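PDB 3CTK: rRNA N-glycosidase from Bougainvillea spectabilis, which belongs to the ribosome-inactivating protein family of plants, whose fold combines a mixed beta-sheet with several helices. Local coordinates for residues 39-50 and 62-72; 52-60 and 135-143. One frame throughout, in Å; residues are numbered along the deposited sequence.

Interaction 1 (39-50 and 62-72)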
loop_
_atom_site.group_PDB
_atom_site.type_symbol
_atom_site.label_atom_id
_atom_site.label_comp_id
_atom_site.label_asym_id
_atom_site.label_seq_id
_atom_site.Cartn_x
_atom_site.Cartn_y
_atom_site.Cartn_z
ATOM N N GLN A 39 8.850 4.341 -13.698
ATOM C CA GLN A 39 9.653 5.186 -12.817
ATOM C C GLN A 39 9.223 6.648 -12.897
ATOM O O GLN A 39 9.219 7.351 -11.891
ATOM C CB GLN A 39 11.137 5.069 -13.163
ATOM C CG GLN A 39 12.030 5.934 -12.282
ATOM C CD GLN A 39 13.504 5.664 -12.500
ATOM O OE1 GLN A 39 13.922 5.284 -13.589
ATOM N NE2 GLN A 39 14.303 5.880 -11.462
ATOM N N THR A 40 8.886 7.107 -14.098
ATOM C CA THR A 40 8.431 8.482 -14.280
ATOM C C THR A 40 7.192 8.479 -15.159
ATOM O O THR A 40 7.019 7.615 -16.022
ATOM C CB THR A 40 9.508 9.393 -14.937
ATOM O OG1 THR A 40 9.785 8.943 -16.267
ATOM C CG2 THR A 40 10.787 9.387 -14.119
ATOM N N ILE A 41 6.319 9.450 -14.931
ATOM C CA ILE A 41 5.091 9.539 -15.699
ATOM C C ILE A 41 4.592 10.975 -15.620
ATOM O O ILE A 41 4.986 11.719 -14.725
ATOM C CB ILE A 41 4.037 8.556 -15.128
ATOM C CG1 ILE A 41 2.880 8.384 -16.113
ATOM C CG2 ILE A 41 3.546 9.052 -13.765
ATOM C CD1 ILE A 41 1.908 7.289 -15.715
ATOM N N ALA A 42 3.748 11.366 -16.568
ATOM C CA ALA A 42 3.210 12.722 -16.600
ATOM C C ALA A 42 2.497 13.051 -15.293
ATOM O O ALA A 42 1.839 12.192 -14.707
ATOM C CB ALA A 42 2.255 12.865 -17.764
ATOM N N ASP A 43 2.615 14.296 -14.839
ATOM C CA ASP A 43 1.975 14.685 -13.589
ATOM C C ASP A 43 0.473 14.390 -13.571
ATOM O O ASP A 43 -0.089 14.099 -12.513
ATOM C CB ASP A 43 2.207 16.172 -13.301
ATOM C CG ASP A 43 3.662 16.494 -12.987
ATOM O OD1 ASP A 43 4.396 15.604 -12.506
ATOM O OD2 ASP A 43 4.072 17.652 -13.213
ATOM N N ASP A 44 -0.172 14.448 -14.735
ATOM C CA ASP A 44 -1.612 14.201 -14.827
ATOM C C ASP A 44 -2.011 12.733 -14.693
ATOM O O ASP A 44 -3.203 12.416 -14.658
ATOM C CB ASP A 44 -2.142 14.739 -16.158
ATOM C CG ASP A 44 -1.600 13.974 -17.351
ATOM O OD1 ASP A 44 -0.482 13.432 -17.242
ATOM O OD2 ASP A 44 -2.278 13.933 -18.399
ATOM N N LYS A 45 -1.031 11.836 -14.622
ATOM C CA LYS A 45 -1.318 10.411 -14.490
ATOM C C LYS A 45 -0.484 9.820 -13.361
ATOM O O LYS A 45 -0.404 8.597 -13.199
ATOM C CB LYS A 45 -0.994 9.686 -15.797
ATOM C CG LYS A 45 -1.863 10.110 -16.976
ATOM C CD LYS A 45 -1.576 9.274 -18.215
ATOM C CE LYS A 45 -0.155 9.485 -18.713
ATOM N NZ LYS A 45 0.104 8.751 -19.986
ATOM N N ARG A 46 0.109 10.707 -12.570
ATOM C CA ARG A 46 0.982 10.332 -11.468
ATOM C C ARG A 46 0.316 9.635 -10.282
ATOM O O ARG A 46 0.977 8.885 -9.565
ATOM C CB ARG A 46 1.736 11.581 -10.988
ATOM C CG ARG A 46 2.761 11.358 -9.876
ATOM C CD ARG A 46 3.888 10.407 -10.286
ATOM N NE ARG A 46 4.871 10.269 -9.215
ATOM C CZ ARG A 46 5.822 11.160 -8.950
ATOM N NH1 ARG A 46 5.934 12.258 -9.688
ATOM N NH2 ARG A 46 6.644 10.970 -7.926
ATOM N N PHE A 47 -0.977 9.864 -10.070
ATOM C CA PHE A 47 -1.657 9.246 -8.931
ATOM C C PHE A 47 -2.928 8.479 -9.252
ATOM O O PHE A 47 -3.590 8.729 -10.257
ATOM C CB PHE A 47 -2.014 10.306 -7.877
ATOM C CG PHE A 47 -0.850 11.127 -7.412
ATOM C CD1 PHE A 47 -0.640 12.407 -7.918
ATOM C CD2 PHE A 47 0.049 10.615 -6.485
ATOM C CE1 PHE A 47 0.454 13.166 -7.505
ATOM C CE2 PHE A 47 1.146 11.364 -6.067
ATOM C CZ PHE A 47 1.349 12.643 -6.579
ATOM N N VAL A 48 -3.255 7.529 -8.381
ATOM C CA VAL A 48 -4.488 6.765 -8.502
ATOM C C VAL A 48 -5.168 6.978 -7.157
ATOM O O VAL A 48 -4.507 6.989 -6.119
ATOM C CB VAL A 48 -4.242 5.250 -8.741
ATOM C CG1 VAL A 48 -3.376 4.668 -7.641
ATOM C CG2 VAL A 48 -5.580 4.516 -8.810
ATOM N N LEU A 49 -6.480 7.176 -7.174
ATOM C CA LEU A 49 -7.218 7.408 -5.943
ATOM C C LEU A 49 -7.976 6.157 -5.507
ATOM O O LEU A 49 -8.582 5.463 -6.324
ATOM C CB LEU A 49 -8.185 8.581 -6.137
ATOM C CG LEU A 49 -7.520 9.861 -6.660
ATOM C CD1 LEU A 49 -8.569 10.921 -6.968
ATOM C CD2 LEU A 49 -6.527 10.373 -5.628
ATOM N N VAL A 50 -7.929 5.875 -4.210
ATOM C CA VAL A 50 -8.601 4.713 -3.642
ATOM C C VAL A 50 -9.660 5.184 -2.649
ATOM O O VAL A 50 -9.334 5.672 -1.568
ATOM C CB VAL A 50 -7.589 3.795 -2.918
ATOM C CG1 VAL A 50 -8.314 2.635 -2.240
ATOM C CG2 VAL A 50 -6.569 3.266 -3.918
ATOM N N VAL A 62 -7.866 7.931 -0.556
ATOM C CA VAL A 62 -6.422 7.775 -0.392
ATOM C C VAL A 62 -5.675 7.897 -1.720
ATOM O O VAL A 62 -6.010 7.229 -2.696
ATOM C CB VAL A 62 -6.113 6.404 0.245
ATOM C CG1 VAL A 62 -4.620 6.276 0.534
ATOM C CG2 VAL A 62 -6.927 6.240 1.525
ATOM N N ALA A 63 -4.655 8.747 -1.745
ATOM C CA ALA A 63 -3.866 8.959 -2.956
ATOM C C ALA A 63 -2.607 8.102 -2.965
ATOM O O ALA A 63 -1.853 8.082 -1.993
ATOM C CB ALA A 63 -3.488 10.431 -3.078
ATOM N N ILE A 64 -2.387 7.403 -4.076
ATOM C CA ILE A 64 -1.221 6.538 -4.233
ATOM C C ILE A 64 -0.392 6.938 -5.457
ATOM O O ILE A 64 -0.929 7.141 -6.545
ATOM C CB ILE A 64 -1.655 5.057 -4.376
ATOM C CG1 ILE A 64 -2.286 4.578 -3.064
ATOM C CG2 ILE A 64 -0.455 4.182 -4.761
ATOM C CD1 ILE A 64 -2.792 3.146 -3.104
ATOM N N ASP A 65 0.917 7.053 -5.256
ATOM C CA ASP A 65 1.871 7.409 -6.309
ATOM C C ASP A 65 2.023 6.153 -7.173
ATOM O O ASP A 65 2.489 5.129 -6.685
ATOM C CB ASP A 65 3.214 7.767 -5.658
ATOM C CG ASP A 65 4.228 8.321 -6.644
ATOM O OD1 ASP A 65 4.215 7.905 -7.817
ATOM O OD2 ASP A 65 5.053 9.163 -6.234
ATOM N N VAL A 66 1.647 6.222 -8.449
ATOM C CA VAL A 66 1.730 5.034 -9.297
ATOM C C VAL A 66 3.136 4.568 -9.632
ATOM O O VAL A 66 3.327 3.424 -10.053
ATOM C CB VAL A 66 0.959 5.213 -10.631
ATOM C CG1 VAL A 66 -0.487 5.600 -10.347
ATOM C CG2 VAL A 66 1.657 6.249 -11.514
ATOM N N THR A 67 4.128 5.430 -9.447
ATOM C CA THR A 67 5.496 5.030 -9.770
ATOM C C THR A 67 6.082 4.067 -8.741
ATOM O O THR A 67 6.879 3.193 -9.089
ATOM C CB THR A 67 6.436 6.259 -9.905
ATOM O OG1 THR A 67 6.586 6.901 -8.632
ATOM C CG2 THR A 67 5.867 7.258 -10.910
ATOM N N ASP A 68 5.671 4.200 -7.481
ATOM C CA ASP A 68 6.202 3.347 -6.421
ATOM C C ASP A 68 5.165 2.768 -5.456
ATOM O O ASP A 68 5.526 2.120 -4.472
ATOM C CB ASP A 68 7.253 4.123 -5.619
ATOM C CG ASP A 68 6.743 5.480 -5.144
ATOM O OD1 ASP A 68 5.509 5.650 -5.046
ATOM O OD2 ASP A 68 7.576 6.370 -4.859
ATOM N N VAL A 69 3.888 2.998 -5.750
ATOM C CA VAL A 69 2.772 2.529 -4.927
ATOM C C VAL A 69 2.811 3.097 -3.496
ATOM O O VAL A 69 2.292 2.487 -2.564
ATOM C CB VAL A 69 2.717 0.972 -4.859
ATOM C CG1 VAL A 69 1.288 0.513 -4.539
ATOM C CG2 VAL A 69 3.182 0.370 -6.177
ATOM N N TYR A 70 3.416 4.272 -3.328
ATOM C CA TYR A 70 3.483 4.916 -2.015
ATOM C C TYR A 70 2.212 5.716 -1.743
ATOM O O TYR A 70 1.752 6.461 -2.605
ATOM C CB TYR A 70 4.640 5.920 -1.933
ATOM C CG TYR A 70 6.040 5.364 -1.819
ATOM C CD1 TYR A 70 7.114 6.218 -1.550
ATOM C CD2 TYR A 70 6.305 4.007 -1.992
ATOM C CE1 TYR A 70 8.412 5.739 -1.459
ATOM C CE2 TYR A 70 7.610 3.514 -1.903
ATOM C CZ TYR A 70 8.656 4.389 -1.637
ATOM O OH TYR A 70 9.947 3.924 -1.553
ATOM N N VAL A 71 1.646 5.566 -0.550
ATOM C CA VAL A 71 0.479 6.357 -0.183
ATOM C C VAL A 71 1.089 7.711 0.186
ATOM O O VAL A 71 2.076 7.760 0.923
ATOM C CB VAL A 71 -0.254 5.755 1.039
ATOM C CG1 VAL A 71 -1.218 6.781 1.637
ATOM C CG2 VAL A 71 -1.030 4.513 0.613
ATOM N N VAL A 72 0.536 8.801 -0.339
ATOM C CA VAL A 72 1.078 10.128 -0.045
ATOM C C VAL A 72 0.156 10.984 0.824
ATOM O O VAL A 72 0.585 11.993 1.388
ATOM C CB VAL A 72 1.410 10.905 -1.348
ATOM C CG1 VAL A 72 2.507 10.186 -2.121
ATOM C CG2 VAL A 72 0.165 11.046 -2.206
#

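Interaction 2 (52-60 and 135-143)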
loop_
_atom_site.group_PDB
_atom_site.type_symbol
_atom_site.label_atom_id
_atom_site.label_comp_id
_atom_site.label_asym_id
_atom_site.label_seq_id
_atom_site.Cartn_x
_atom_site.Cartn_y
_atom_site.Cartn_z
ATOM N N ILE A 52 -12.249 4.505 0.033
ATOM C CA ILE A 52 -12.622 3.498 1.023
ATOM C C ILE A 52 -13.796 4.022 1.833
ATOM O O ILE A 52 -13.701 5.077 2.465
ATOM C CB ILE A 52 -11.454 3.197 1.977
ATOM C CG1 ILE A 52 -10.229 2.766 1.166
ATOM C CG2 ILE A 52 -11.855 2.105 2.973
ATOM C CD1 ILE A 52 -8.958 2.670 1.987
ATOM N N THR A 53 -14.903 3.283 1.809
ATOM C CA THR A 53 -16.108 3.682 2.530
ATOM C C THR A 53 -16.440 2.691 3.644
ATOM O O THR A 53 -16.423 1.481 3.434
ATOM C CB THR A 53 -17.314 3.771 1.575
ATOM O OG1 THR A 53 -17.005 4.664 0.496
ATOM C CG2 THR A 53 -18.542 4.286 2.315
ATOM N N THR A 54 -16.749 3.219 4.824
ATOM C CA THR A 54 -17.082 2.393 5.986
ATOM C C THR A 54 -18.564 2.028 6.000
ATOM O O THR A 54 -19.357 2.595 5.251
ATOM C CB THR A 54 -16.782 3.143 7.296
ATOM O OG1 THR A 54 -17.626 4.300 7.387
ATOM C CG2 THR A 54 -15.322 3.579 7.338
ATOM N N THR A 55 -18.941 1.079 6.853
ATOM C CA THR A 55 -20.345 0.702 6.951
ATOM C C THR A 55 -21.103 1.862 7.599
ATOM O O THR A 55 -22.329 1.933 7.523
ATOM C CB THR A 55 -20.553 -0.575 7.807
ATOM O OG1 THR A 55 -20.044 -0.361 9.130
ATOM C CG2 THR A 55 -19.845 -1.762 7.173
ATOM N N SER A 56 -20.363 2.767 8.234
ATOM C CA SER A 56 -20.961 3.931 8.879
ATOM C C SER A 56 -21.115 5.069 7.869
ATOM O O SER A 56 -21.437 6.202 8.234
ATOM C CB SER A 56 -20.108 4.387 10.065
ATOM O OG SER A 56 -18.793 4.704 9.656
ATOM N N LYS A 57 -20.852 4.760 6.601
ATOM C CA LYS A 57 -21.005 5.719 5.509
ATOM C C LYS A 57 -19.994 6.861 5.436
ATOM O O LYS A 57 -20.295 7.926 4.892
ATOM C CB LYS A 57 -22.426 6.290 5.549
ATOM C CG LYS A 57 -23.511 5.217 5.492
ATOM C CD LYS A 57 -24.846 5.754 5.987
ATOM C CE LYS A 57 -24.786 6.065 7.475
ATOM N NZ LYS A 57 -26.024 6.724 7.969
ATOM N N LYS A 58 -18.802 6.649 5.980
ATOM C CA LYS A 58 -17.765 7.670 5.925
ATOM C C LYS A 58 -16.728 7.224 4.897
ATOM O O LYS A 58 -16.358 6.051 4.842
ATOM C CB LYS A 58 -17.125 7.854 7.305
ATOM C CG LYS A 58 -18.129 8.299 8.362
ATOM C CD LYS A 58 -17.501 8.493 9.733
ATOM C CE LYS A 58 -18.547 8.954 10.739
ATOM N NZ LYS A 58 -17.967 9.189 12.087
ATOM N N THR A 59 -16.275 8.157 4.068
ATOM C CA THR A 59 -15.301 7.829 3.039
ATOM C C THR A 59 -14.009 8.625 3.150
ATOM O O THR A 59 -14.010 9.802 3.517
ATOM C CB THR A 59 -15.874 8.078 1.618
ATOM O OG1 THR A 59 -17.064 7.308 1.427
ATOM C CG2 THR A 59 -14.854 7.691 0.548
ATOM N N VAL A 60 -12.904 7.962 2.835
ATOM C CA VAL A 60 -11.600 8.605 2.826
ATOM C C VAL A 60 -11.007 8.283 1.459
ATOM O O VAL A 60 -10.989 7.126 1.051
ATOM C CB VAL A 60 -10.680 8.038 3.927
ATOM C CG1 VAL A 60 -9.287 8.643 3.812
ATOM C CG2 VAL A 60 -11.272 8.328 5.302
ATOM N N LEU A 135 -9.659 -1.656 9.952
ATOM C CA LEU A 135 -9.456 -0.514 9.069
ATOM C C LEU A 135 -10.601 0.468 9.279
ATOM O O LEU A 135 -10.376 1.670 9.407
ATOM C CB LEU A 135 -9.390 -0.959 7.603
ATOM C CG LEU A 135 -9.275 0.147 6.546
ATOM C CD1 LEU A 135 -8.035 0.995 6.793
ATOM C CD2 LEU A 135 -9.227 -0.486 5.162
ATOM N N GLU A 136 -11.831 -0.040 9.342
ATOM C CA GLU A 136 -12.971 0.844 9.555
ATOM C C GLU A 136 -12.855 1.575 10.889
ATOM O O GLU A 136 -13.165 2.761 10.982
ATOM C CB GLU A 136 -14.296 0.067 9.494
ATOM C CG GLU A 136 -15.491 0.885 9.977
ATOM C CD GLU A 136 -16.796 0.488 9.320
ATOM O OE1 GLU A 136 -17.860 0.960 9.781
ATOM O OE2 GLU A 136 -16.761 -0.283 8.339
ATOM N N PHE A 137 -12.400 0.870 11.921
ATOM C CA PHE A 137 -12.242 1.482 13.236
ATOM C C PHE A 137 -11.245 2.641 13.181
ATOM O O PHE A 137 -11.470 3.693 13.787
ATOM C CB PHE A 137 -11.753 0.449 14.254
ATOM C CG PHE A 137 -11.665 0.982 15.657
ATOM C CD1 PHE A 137 -12.767 0.933 16.504
ATOM C CD2 PHE A 137 -10.489 1.561 16.121
ATOM C CE1 PHE A 137 -12.699 1.456 17.796
ATOM C CE2 PHE A 137 -10.412 2.089 17.410
ATOM C CZ PHE A 137 -11.520 2.035 18.247
ATOM N N SER A 138 -10.142 2.450 12.462
ATOM C CA SER A 138 -9.130 3.498 12.359
ATOM C C SER A 138 -9.657 4.705 11.588
ATOM O O SER A 138 -9.277 5.841 11.872
ATOM C CB SER A 138 -7.853 2.960 11.697
ATOM O OG SER A 138 -8.059 2.650 10.330
ATOM N N ILE A 139 -10.535 4.464 10.616
ATOM C CA ILE A 139 -11.115 5.560 9.842
ATOM C C ILE A 139 -12.081 6.337 10.738
ATOM O O ILE A 139 -12.102 7.567 10.734
ATOM C CB ILE A 139 -11.858 5.024 8.592
ATOM C CG1 ILE A 139 -10.846 4.396 7.630
ATOM C CG2 ILE A 139 -12.636 6.149 7.907
ATOM C CD1 ILE A 139 -11.456 3.767 6.388
ATOM N N GLU A 140 -12.874 5.610 11.515
ATOM C CA GLU A 140 -13.828 6.231 12.431
ATOM C C GLU A 140 -13.125 7.096 13.470
ATOM O O GLU A 140 -13.678 8.087 13.947
ATOM C CB GLU A 140 -14.635 5.152 13.155
ATOM C CG GLU A 140 -15.843 4.665 12.391
ATOM C CD GLU A 140 -16.987 5.651 12.454
ATOM O OE1 GLU A 140 -18.039 5.377 11.847
ATOM O OE2 GLU A 140 -16.838 6.700 13.115
ATOM N N ALA A 141 -11.902 6.719 13.818
ATOM C CA ALA A 141 -11.146 7.451 14.826
ATOM C C ALA A 141 -10.576 8.788 14.358
ATOM O O ALA A 141 -10.288 9.655 15.184
ATOM C CB ALA A 141 -10.021 6.571 15.363
ATOM N N ILE A 142 -10.423 8.962 13.047
ATOM C CA ILE A 142 -9.850 10.197 12.513
ATOM C C ILE A 142 -10.778 11.016 11.623
ATOM O O ILE A 142 -10.610 12.227 11.495
ATOM C CB ILE A 142 -8.580 9.903 11.688
ATOM C CG1 ILE A 142 -8.955 9.115 10.427
ATOM C CG2 ILE A 142 -7.573 9.137 12.534
ATOM C CD1 ILE A 142 -7.792 8.848 9.485
ATOM N N HIS A 143 -11.746 10.357 11.000
ATOM C CA HIS A 143 -12.663 11.043 10.100
ATOM C C HIS A 143 -13.483 12.139 10.783
ATOM O O HIS A 143 -14.211 11.876 11.737
ATOM C CB HIS A 143 -13.603 10.030 9.449
ATOM C CG HIS A 143 -14.406 10.594 8.321
ATOM N ND1 HIS A 143 -14.038 10.451 7.000
ATOM C CD2 HIS A 143 -15.549 11.320 8.317
ATOM C CE1 HIS A 143 -14.920 11.063 6.232
ATOM N NE2 HIS A 143 -15.847 11.599 7.005
HETATM O O HOH W 1 -15.350 9.698 12.693
#

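Interaction 1 (39-50 and 62-72)
Asp65 OD1 takes three donors at once, and one of them, Arg46 NE, comes from across the contact. The guanidinium meets the carboxylate side-on, with NE 2.8 Å from Asp65 OD1 and Arg46 NH2 2.9 Å from Asp65 OD2, yet the planes stand 53° apart. OD1 lies in the guanidinium plane, whereas NE approaches it from above the carboxylate; NH2 reaches OD2 on its syn side. Thr67 supplies the other two donors, its OG1 2.7 Å from Asp65 OD1 and its backbone N in an Asx turn. Such a grip fixes the carboxylate's rotation and should probably favour its ionised form. With CG anti to the backbone N, Arg46 lays that carbon over one face of the Phe47 ring, toward its rim; a bend at chi2 (61°) then brings the guanidinium to Asp65. Asp65 ends the second strand of an antiparallel beta hairpin, strands 47-53 and 59-65, in the mixed sheet of the ribosome-inactivating fold. Hydrogen-bonded pairs are Val48 with Ile64 and Val50 with Val62. On the face these four share, covered by helix 14-25, Val48 CG1 packs alongside Ile64 CB at 3.7 Å. On the other face Leu49 CD2 rests on Ala63 CB at 4.0 Å and Phe47 CE2 touches Val72 CG2, the side chains crossing at about a right angle. Past the strand end, Val66 N binds Arg46 O at 3.0 Å, nearly straight (170°).

Interaction 2 (52-60 and 135-143)
Lys58 lies across the His143 ring and ends at Glu140, joining the tip of a beta hairpin to helix 132-142. A type I turn from Thr54 to Lys57 links the hairpin's strands, 47-53 and 59-65, in the sheet of this ribosome-inactivating fold. Lys58 CB sits over the centre of the imidazole, 3.8 Å from the His143 centroid, in a CH-pi contact; CG stays near His143 CD2, and CD comes to 3.7 Å from the same CD2. With the chain extended beyond CG, CE passes the Glu140 carboxylate and NZ closes a salt bridge, 2.9 Å from Glu140 OE2 on its syn side. NZ also donates to a water that lies within hydrogen-bonding distance of the backbone oxygens of Glu140 and His143. A bend at chi2 (-77°) swings the Glu140 carboxylate back toward the turn, where OE1 lies too close to Ser56 OG for the detail to be trusted. One helical turn earlier, Glu136 clasps Thr55: the backbone N meets Glu136 OE2 from above the carboxylate plane, and the hydroxyl reaches the other oxygen. Below, Ile139 runs past Val60 in the opposite direction, its CG2 3.7 Å from Val60 CG2, while its CD1 reaches 3.8 Å from Ile52 CG2. Phe155 of helix 149-168 also touches Ile139. The His143 ring has Val60 CG2 at its edge, while Thr59 O approaches that edge near the ring plane, 3.1 Å from His143 CE1.

Overall arrangement
The two interactions divide one hairpin between them. Interaction 1 is the buried one, its centre about 11 Å from the centre of the chain, and pairs strands 47-53 and 59-65 with each other; interaction 2, about 17 Å out and partly buried, sets the turn and the adjoining strand ends against helix 132-142 and His143. Their centres lie about 22 Å apart, yet they touch where Val62 CG2 packs on Ile52 CD1, 4.1 Å away. Chemistry follows place: backbone ladders and aliphatic faces dominate 39-50 with 62-72, with its arginine-aspartate pair at the strand end, whereas 52-60 with 135-143 relies on side-chain carboxylates, a lysine and a water above an apolar layer of isoleucines and a valine.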